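Long-range contact in peroxidase (Cellulomonas bogoriensis 69B4 = DSM 16987, PDB 6QZO), which probably acts as a DyP-type peroxidase, using a bound heme b to reduce peroxide and oxidise substrates: residues 44-56 / 169-183. Numbering follows the deposited sequence.
Sequences PPSFIALVALDLA and LASVRWVQRGFRRSP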
ATOM      1  N   PRO A  44       7.212 -14.897   5.632  1.00 19.95           N
ATOM      2  CA  PRO A  44       6.923 -13.559   5.119  1.00 19.77           C
ATOM      3  C   PRO A  44       5.583 -13.014   5.609  1.00 19.88           C
ATOM      4  O   PRO A  44       4.552 -13.658   5.472  1.00 21.05           O
ATOM      5  CB  PRO A  44       6.970 -13.742   3.593  1.00 19.77           C
ATOM      6  CG  PRO A  44       7.820 -14.974   3.393  1.00 19.57           C
ATOM      7  CD  PRO A  44       7.478 -15.864   4.562  1.00 20.12           C
ATOM      8  N   PRO A  45       5.569 -11.823   6.244  1.00 19.48           N
ATOM      9  CA  PRO A  45       4.325 -11.173   6.645  1.00 19.18           C
ATOM     10  C   PRO A  45       3.728 -10.380   5.472  1.00 18.67           C
ATOM     11  O   PRO A  45       4.312 -10.368   4.409  1.00 18.16           O
ATOM     12  CB  PRO A  45       4.825 -10.251   7.763  1.00 18.96           C
ATOM     13  CG  PRO A  45       6.163  -9.792   7.247  1.00 18.47           C
ATOM     14  CD  PRO A  45       6.757 -11.016   6.601  1.00 18.91           C
ATOM     15  N   SER A  46       2.611  -9.695   5.709  1.00 18.78           N
ATOM     16  CA  SER A  46       1.734  -9.126   4.654  1.00 18.51           C
ATOM     17  C   SER A  46       2.436  -8.023   3.853  1.00 17.96           C
ATOM     18  O   SER A  46       2.173  -7.943   2.629  1.00 17.73           O
ATOM     19  CB  SER A  46       0.447  -8.645   5.251  1.00 18.74           C
ATOM     20  OG  SER A  46      -0.298  -9.727   5.779  1.00 19.46           O
ATOM     21  N   PHE A  47       3.272  -7.184   4.475  1.00 18.07           N
ATOM     22  CA  PHE A  47       3.779  -5.953   3.807  1.00 17.95           C
ATOM     23  C   PHE A  47       5.303  -5.844   3.871  1.00 17.68           C
ATOM     24  O   PHE A  47       5.925  -6.391   4.813  1.00 18.23           O
ATOM     25  CB  PHE A  47       3.102  -4.720   4.399  1.00 18.52           C
ATOM     26  CG  PHE A  47       1.607  -4.877   4.441  1.00 19.23           C
ATOM     27  CD1 PHE A  47       0.888  -5.015   3.262  1.00 19.79           C
ATOM     28  CD2 PHE A  47       0.936  -4.985   5.643  1.00 19.76           C
ATOM     29  CE1 PHE A  47      -0.486  -5.214   3.287  1.00 20.13           C
ATOM     30  CE2 PHE A  47      -0.441  -5.168   5.666  1.00 20.60           C
ATOM     31  CZ  PHE A  47      -1.149  -5.291   4.488  1.00 20.18           C
ATOM     32  N   ILE A  48       5.848  -5.130   2.879  1.00 16.89           N
ATOM     33  CA  ILE A  48       7.298  -4.850   2.689  1.00 16.74           C
ATOM     34  C   ILE A  48       7.494  -3.425   2.165  1.00 16.77           C
ATOM     35  O   ILE A  48       6.723  -2.986   1.295  1.00 16.62           O
ATOM     36  CB  ILE A  48       7.950  -5.848   1.713  1.00 16.62           C
ATOM     37  CG1 ILE A  48       9.466  -5.720   1.737  1.00 16.68           C
ATOM     38  CG2 ILE A  48       7.394  -5.702   0.297  1.00 16.48           C
ATOM     39  CD1 ILE A  48      10.171  -6.945   1.191  1.00 16.81           C
ATOM     40  N   ALA A  49       8.527  -2.758   2.670  1.00 16.98           N
ATOM     41  CA  ALA A  49       9.113  -1.548   2.059  1.00 17.05           C
ATOM     42  C   ALA A  49      10.617  -1.782   2.009  1.00 17.03           C
ATOM     43  O   ALA A  49      11.195  -1.988   3.075  1.00 16.45           O
ATOM     44  CB  ALA A  49       8.757  -0.318   2.852  1.00 17.37           C
ATOM     45  N   LEU A  50      11.196  -1.868   0.812  1.00 17.43           N
ATOM     46  CA  LEU A  50      12.661  -1.835   0.645  1.00 17.61           C
ATOM     47  C   LEU A  50      13.060  -0.372   0.472  1.00 17.50           C
ATOM     48  O   LEU A  50      12.632   0.239  -0.538  1.00 17.62           O
ATOM     49  CB  LEU A  50      13.041  -2.627  -0.600  1.00 17.93           C
ATOM     50  CG  LEU A  50      12.956  -4.141  -0.606  1.00 18.38           C
ATOM     51  CD1 LEU A  50      13.911  -4.759   0.366  1.00 18.57           C
ATOM     52  CD2 LEU A  50      11.561  -4.688  -0.409  1.00 19.13           C
ATOM     53  N   VAL A  51      13.806   0.158   1.441  1.00 16.91           N
ATOM     54  CA  VAL A  51      14.332   1.545   1.409  1.00 17.38           C
ATOM     55  C   VAL A  51      15.833   1.505   1.101  1.00 17.63           C
ATOM     56  O   VAL A  51      16.609   1.118   1.986  1.00 17.75           O
ATOM     57  CB  VAL A  51      14.037   2.287   2.723  1.00 17.58           C
ATOM     58  CG1 VAL A  51      14.428   3.751   2.624  1.00 17.66           C
ATOM     59  CG2 VAL A  51      12.565   2.159   3.120  1.00 17.85           C
ATOM     60  N   ALA A  52      16.201   1.857  -0.127  1.00 17.57           N
ATOM     61  CA  ALA A  52      17.590   2.075  -0.559  1.00 17.86           C
ATOM     62  C   ALA A  52      17.997   3.495  -0.182  1.00 18.44           C
ATOM     63  O   ALA A  52      17.236   4.441  -0.485  1.00 18.54           O
ATOM     64  CB  ALA A  52      17.733   1.844  -2.046  1.00 17.74           C
ATOM     65  N   LEU A  53      19.162   3.634   0.452  1.00 18.70           N
ATOM     66  CA  LEU A  53      19.725   4.955   0.796  1.00 19.15           C
ATOM     67  C   LEU A  53      21.105   5.066   0.161  1.00 20.03           C
ATOM     68  O   LEU A  53      21.730   4.022  -0.085  1.00 20.09           O
ATOM     69  CB  LEU A  53      19.764   5.120   2.318  1.00 19.09           C
ATOM     70  CG  LEU A  53      18.400   5.007   3.015  1.00 18.37           C
ATOM     71  CD1 LEU A  53      18.205   3.624   3.617  1.00 18.07           C
ATOM     72  CD2 LEU A  53      18.250   6.072   4.089  1.00 18.39           C
ATOM     73  N   ASP A  54      21.510   6.291  -0.149  1.00 21.08           N
ATOM     74  CA  ASP A  54      22.871   6.617  -0.641  1.00 21.80           C
ATOM     75  C   ASP A  54      23.597   7.420   0.437  1.00 22.97           C
ATOM     76  O   ASP A  54      23.018   8.366   0.991  1.00 23.99           O
ATOM     77  CB  ASP A  54      22.803   7.340  -1.985  1.00 21.80           C
ATOM     78  CG  ASP A  54      22.573   6.424  -3.159  1.00 21.51           C
ATOM     79  OD1 ASP A  54      22.763   5.192  -3.007  1.00 21.60           O
ATOM     80  OD2 ASP A  54      22.190   6.953  -4.215  1.00 21.57           O
ATOM     81  N   LEU A  55      24.825   7.038   0.755  1.00 24.08           N
ATOM     82  CA  LEU A  55      25.670   7.768   1.734  1.00 24.53           C
ATOM     83  C   LEU A  55      26.019   9.141   1.149  1.00 25.20           C
ATOM     84  O   LEU A  55      26.109   9.256  -0.077  1.00 25.61           O
ATOM     85  CB  LEU A  55      26.916   6.928   2.032  1.00 24.41           C
ATOM     86  CG  LEU A  55      26.626   5.589   2.705  1.00 24.05           C
ATOM     87  CD1 LEU A  55      27.846   4.700   2.707  1.00 23.94           C
ATOM     88  CD2 LEU A  55      26.159   5.847   4.137  1.00 24.01           C
ATOM     89  N   ALA A  56      26.171  10.159   1.994  1.00 25.62           N
ATOM     90  CA  ALA A  56      26.724  11.477   1.580  1.00 26.19           C
ATOM     91  C   ALA A  56      28.156  11.289   1.066  1.00 26.66           C
ATOM     92  O   ALA A  56      28.815  10.360   1.537  1.00 26.91           O
ATOM     93  CB  ALA A  56      26.660  12.439   2.738  1.00 26.80           C
ATOM     94  N   LEU A 169      23.584  11.526   7.141  1.00 29.86           N
ATOM     95  CA  LEU A 169      24.540  10.406   6.896  1.00 29.40           C
ATOM     96  C   LEU A 169      24.196   9.699   5.578  1.00 29.13           C
ATOM     97  O   LEU A 169      25.117   9.294   4.842  1.00 31.27           O
ATOM     98  CB  LEU A 169      24.477   9.411   8.057  1.00 29.13           C
ATOM     99  CG  LEU A 169      24.681  10.019   9.447  1.00 29.62           C
ATOM    100  CD1 LEU A 169      24.291   9.020  10.539  1.00 29.27           C
ATOM    101  CD2 LEU A 169      26.121  10.484   9.627  1.00 30.03           C
ATOM    102  N   ALA A 170      22.905   9.532   5.307  1.00 27.65           N
ATOM    103  CA  ALA A 170      22.404   8.886   4.077  1.00 26.74           C
ATOM    104  C   ALA A 170      21.042   9.471   3.736  1.00 25.90           C
ATOM    105  O   ALA A 170      20.298   9.805   4.676  1.00 25.61           O
ATOM    106  CB  ALA A 170      22.328   7.405   4.277  1.00 26.35           C
ATOM    107  N   SER A 171      20.751   9.573   2.438  1.00 25.06           N
ATOM    108  CA  SER A 171      19.443  10.053   1.925  1.00 24.51           C
ATOM    109  C   SER A 171      18.778   8.937   1.116  1.00 23.14           C
ATOM    110  O   SER A 171      19.493   8.041   0.623  1.00 22.92           O
ATOM    111  CB  SER A 171      19.613  11.313   1.148  1.00 25.09           C
ATOM    112  OG  SER A 171      20.442  11.100   0.017  1.00 25.36           O
ATOM    113  N   VAL A 172      17.454   8.972   1.038  1.00 22.17           N
ATOM    114  CA  VAL A 172      16.625   7.961   0.324  1.00 21.26           C
ATOM    115  C   VAL A 172      16.962   8.035  -1.168  1.00 20.98           C
ATOM    116  O   VAL A 172      17.017   9.145  -1.711  1.00 20.37           O
ATOM    117  CB  VAL A 172      15.122   8.183   0.553  1.00 20.91           C
ATOM    118  CG1 VAL A 172      14.289   7.225  -0.288  1.00 20.65           C
ATOM    119  CG2 VAL A 172      14.763   8.063   2.020  1.00 21.03           C
ATOM    120  N   ARG A 173      17.194   6.876  -1.786  1.00 20.68           N
ATOM    121  CA  ARG A 173      17.431   6.757  -3.243  1.00 20.85           C
ATOM    122  C   ARG A 173      16.131   6.274  -3.895  1.00 19.70           C
ATOM    123  O   ARG A 173      15.674   6.896  -4.876  1.00 19.45           O
ATOM    124  CB  ARG A 173      18.593   5.789  -3.476  1.00 21.55           C
ATOM    125  CG  ARG A 173      18.927   5.584  -4.946  1.00 22.40           C
ATOM    126  CD  ARG A 173      19.962   4.495  -5.128  1.00 22.78           C
ATOM    127  NE  ARG A 173      20.177   4.329  -6.554  1.00 23.44           N
ATOM    128  CZ  ARG A 173      20.940   5.115  -7.307  1.00 24.19           C
ATOM    129  NH1 ARG A 173      21.600   6.130  -6.777  1.00 24.58           N
ATOM    130  NH2 ARG A 173      21.048   4.877  -8.602  1.00 24.98           N
ATOM    131  N   TRP A 174      15.570   5.193  -3.347  1.00 18.37           N
ATOM    132  CA  TRP A 174      14.242   4.669  -3.751  1.00 17.48           C
ATOM    133  C   TRP A 174      13.602   3.916  -2.592  1.00 17.08           C
ATOM    134  O   TRP A 174      14.310   3.543  -1.624  1.00 17.16           O
ATOM    135  CB  TRP A 174      14.322   3.800  -5.012  1.00 17.13           C
ATOM    136  CG  TRP A 174      15.368   2.717  -5.062  1.00 16.77           C
ATOM    137  CD1 TRP A 174      16.484   2.729  -5.852  1.00 16.46           C
ATOM    138  CD2 TRP A 174      15.358   1.426  -4.417  1.00 16.10           C
ATOM    139  NE1 TRP A 174      17.178   1.564  -5.719  1.00 16.41           N
ATOM    140  CE2 TRP A 174      16.518   0.742  -4.848  1.00 16.17           C
ATOM    141  CE3 TRP A 174      14.520   0.787  -3.498  1.00 15.97           C
ATOM    142  CZ2 TRP A 174      16.855  -0.536  -4.388  1.00 15.82           C
ATOM    143  CZ3 TRP A 174      14.845  -0.483  -3.055  1.00 15.84           C
ATOM    144  CH2 TRP A 174      15.998  -1.135  -3.494  1.00 15.60           C
ATOM    145  N   VAL A 175      12.290   3.743  -2.702  1.00 16.72           N
ATOM    146  CA  VAL A 175      11.430   2.914  -1.809  1.00 16.68           C
ATOM    147  C   VAL A 175      10.512   2.100  -2.710  1.00 17.20           C
ATOM    148  O   VAL A 175       9.797   2.706  -3.525  1.00 17.77           O
ATOM    149  CB  VAL A 175      10.602   3.774  -0.846  1.00 16.40           C
ATOM    150  CG1 VAL A 175       9.818   2.921   0.129  1.00 16.25           C
ATOM    151  CG2 VAL A 175      11.453   4.793  -0.109  1.00 16.52           C
ATOM    152  N   GLN A 176      10.567   0.777  -2.572  1.00 17.85           N
ATOM    153  CA  GLN A 176       9.689  -0.175  -3.282  1.00 18.07           C
ATOM    154  C   GLN A 176       8.782  -0.803  -2.229  1.00 18.88           C
ATOM    155  O   GLN A 176       9.302  -1.349  -1.256  1.00 19.37           O
ATOM    156  CB  GLN A 176      10.537  -1.202  -4.031  1.00 18.29           C
ATOM    157  CG  GLN A 176      11.421  -0.558  -5.096  1.00 18.59           C
ATOM    158  CD  GLN A 176      12.083  -1.596  -5.973  1.00 18.83           C
ATOM    159  OE1 GLN A 176      11.422  -2.393  -6.637  1.00 18.78           O
ATOM    160  NE2 GLN A 176      13.408  -1.599  -5.971  1.00 18.94           N
ATOM    161  N   ARG A 177       7.468  -0.681  -2.417  1.00 19.86           N
ATOM    162  CA  ARG A 177       6.427  -1.145  -1.476  1.00 20.30           C
ATOM    163  C   ARG A 177       5.742  -2.340  -2.126  1.00 19.73           C
ATOM    164  O   ARG A 177       5.531  -2.320  -3.351  1.00 19.81           O
ATOM    165  CB  ARG A 177       5.442  -0.005  -1.184  1.00 21.45           C
ATOM    166  CG  ARG A 177       6.133   1.332  -0.939  1.00 22.79           C
ATOM    167  CD  ARG A 177       5.136   2.453  -0.652  1.00 23.78           C
ATOM    168  NE  ARG A 177       5.776   3.622  -0.110  1.00 24.31           N
ATOM    169  CZ  ARG A 177       6.231   3.743   1.131  1.00 24.54           C
ATOM    170  NH1 ARG A 177       6.194   2.718   1.978  1.00 24.75           N
ATOM    171  NH2 ARG A 177       6.784   4.895   1.487  1.00 24.06           N
ATOM    172  N   GLY A 178       5.425  -3.361  -1.340  1.00 18.95           N
ATOM    173  CA  GLY A 178       4.738  -4.555  -1.851  1.00 18.38           C
ATOM    174  C   GLY A 178       3.850  -5.167  -0.790  1.00 18.17           C
ATOM    175  O   GLY A 178       3.921  -4.709   0.387  1.00 17.66           O
ATOM    176  N   PHE A 179       3.082  -6.186  -1.191  1.00 17.87           N
ATOM    177  CA  PHE A 179       2.029  -6.802  -0.361  1.00 17.94           C
ATOM    178  C   PHE A 179       1.775  -8.249  -0.785  1.00 18.69           C
ATOM    179  O   PHE A 179       2.047  -8.649  -1.946  1.00 18.34           O
ATOM    180  CB  PHE A 179       0.730  -6.002  -0.465  1.00 18.01           C
ATOM    181  CG  PHE A 179       0.184  -5.836  -1.860  1.00 17.27           C
ATOM    182  CD1 PHE A 179      -0.654  -6.793  -2.414  1.00 17.26           C
ATOM    183  CD2 PHE A 179       0.487  -4.712  -2.609  1.00 16.96           C
ATOM    184  CE1 PHE A 179      -1.171  -6.636  -3.686  1.00 17.22           C
ATOM    185  CE2 PHE A 179      -0.038  -4.554  -3.881  1.00 16.91           C
ATOM    186  CZ  PHE A 179      -0.864  -5.515  -4.421  1.00 17.02           C
ATOM    187  N   ARG A 180       1.294  -9.019   0.190  1.00 19.53           N
ATOM    188  CA  ARG A 180       0.603 -10.316   0.012  1.00 20.38           C
ATOM    189  C   ARG A 180      -0.770 -10.142   0.660  1.00 20.82           C
ATOM    190  O   ARG A 180      -1.144  -8.986   0.946  1.00 21.08           O
ATOM    191  CB  ARG A 180       1.386 -11.447   0.684  1.00 20.94           C
ATOM    192  CG  ARG A 180       2.851 -11.526   0.268  1.00 21.16           C
ATOM    193  CD  ARG A 180       3.584 -12.604   1.055  1.00 21.99           C
ATOM    194  NE  ARG A 180       4.907 -12.826   0.487  1.00 22.02           N
ATOM    195  CZ  ARG A 180       5.521 -14.001   0.379  1.00 22.87           C
ATOM    196  NH1 ARG A 180       4.943 -15.127   0.779  1.00 23.67           N
ATOM    197  NH2 ARG A 180       6.723 -14.049  -0.167  1.00 22.77           N
ATOM    198  N   ARG A 181      -1.453 -11.235   0.966  1.00 21.38           N
ATOM    199  CA  ARG A 181      -2.759 -11.173   1.666  1.00 22.03           C
ATOM    200  C   ARG A 181      -2.523 -10.687   3.105  1.00 21.66           C
ATOM    201  O   ARG A 181      -1.369 -10.683   3.565  1.00 21.82           O
ATOM    202  CB  ARG A 181      -3.480 -12.513   1.494  1.00 22.64           C
ATOM    203  CG  ARG A 181      -3.881 -12.763   0.052  1.00 22.81           C
ATOM    204  CD  ARG A 181      -5.251 -13.374  -0.075  1.00 23.79           C
ATOM    205  NE  ARG A 181      -5.680 -13.528  -1.473  1.00 23.83           N
ATOM    206  CZ  ARG A 181      -6.632 -12.827  -2.087  1.00 24.04           C
ATOM    207  NH1 ARG A 181      -7.300 -11.865  -1.461  1.00 24.61           N
ATOM    208  NH2 ARG A 181      -6.905 -13.085  -3.353  1.00 24.24           N
ATOM    209  N   SER A 182      -3.574 -10.160   3.728  1.00 21.60           N
ATOM    210  CA  SER A 182      -3.547  -9.583   5.090  1.00 21.83           C
ATOM    211  C   SER A 182      -3.412 -10.698   6.122  1.00 22.82           C
ATOM    212  O   SER A 182      -3.667 -11.864   5.833  1.00 23.43           O
ATOM    213  CB  SER A 182      -4.767  -8.739   5.299  1.00 21.90           C
ATOM    214  OG  SER A 182      -4.689  -7.575   4.471  1.00 20.87           O
ATOM    215  N   PRO A 183      -2.979 -10.391   7.362  1.00 23.78           N
ATOM    216  CA  PRO A 183      -2.933 -11.415   8.413  1.00 24.51           C
ATOM    217  C   PRO A 183      -4.308 -12.047   8.632  1.00 25.56           C
ATOM    218  O   PRO A 183      -5.284 -11.323   8.640  1.00 26.74           O
ATOM    219  CB  PRO A 183      -2.463 -10.644   9.653  1.00 24.41           C
ATOM    220  CG  PRO A 183      -2.797  -9.215   9.325  1.00 23.88           C
ATOM    221  CD  PRO A 183      -2.525  -9.080   7.839  1.00 23.03           C
TER
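With CG between its backbone N and carbonyl carbon (chi1 49°), Trp174 lays its indole flat over Ala52, while Arg173, extended from CG to NE with chi1 at 180°, runs out to Asp54. Ala52 CB sits 3.3 Å from the centroid of the tryptophan six-membered ring, a CH-pi contact; Gln176 NE2 lies over the opposite face, offset toward the rim, and Leu50 CB meets the ring edge. Both arginine and tryptophan face Ala52, forming a classic beta bulge: Ala52 O takes a nearly straight 2.8 Å bond from Arg173 N and a weak one from Trp174 N. In the salt bridge, Arg173 NH1 reaches the syn lone pair of Asp54 OD2 at 2.8 Å; OD2 lies at the guanidinium edge, near its plane, although carboxylate and guanidinium planes are turned 51° apart. A leucine in place of Arg173 would probably leave Asp54 OD2 without this charge partner and Cys139 O without its bond from NE.

Beyond the bulge the antiparallel pairing of strands 47-55 and 170-179 continues in the N-terminal ferredoxin-like domain, where Val51 and Val175 lie side by side and Val51 packs on Val159 of helix 152-165. At the far end Ser46 OG donates to Arg181 O (2.6 Å), and Pro44 CB lies over one face of the Arg180 guanidinium, whose NH2 hydrogen-bonds to Ala309 O. Chemically, then, salt bridge and methyl-on-indole contact probably both help hold the bulge, while the serine hydroxyl ties the chain beyond the strand.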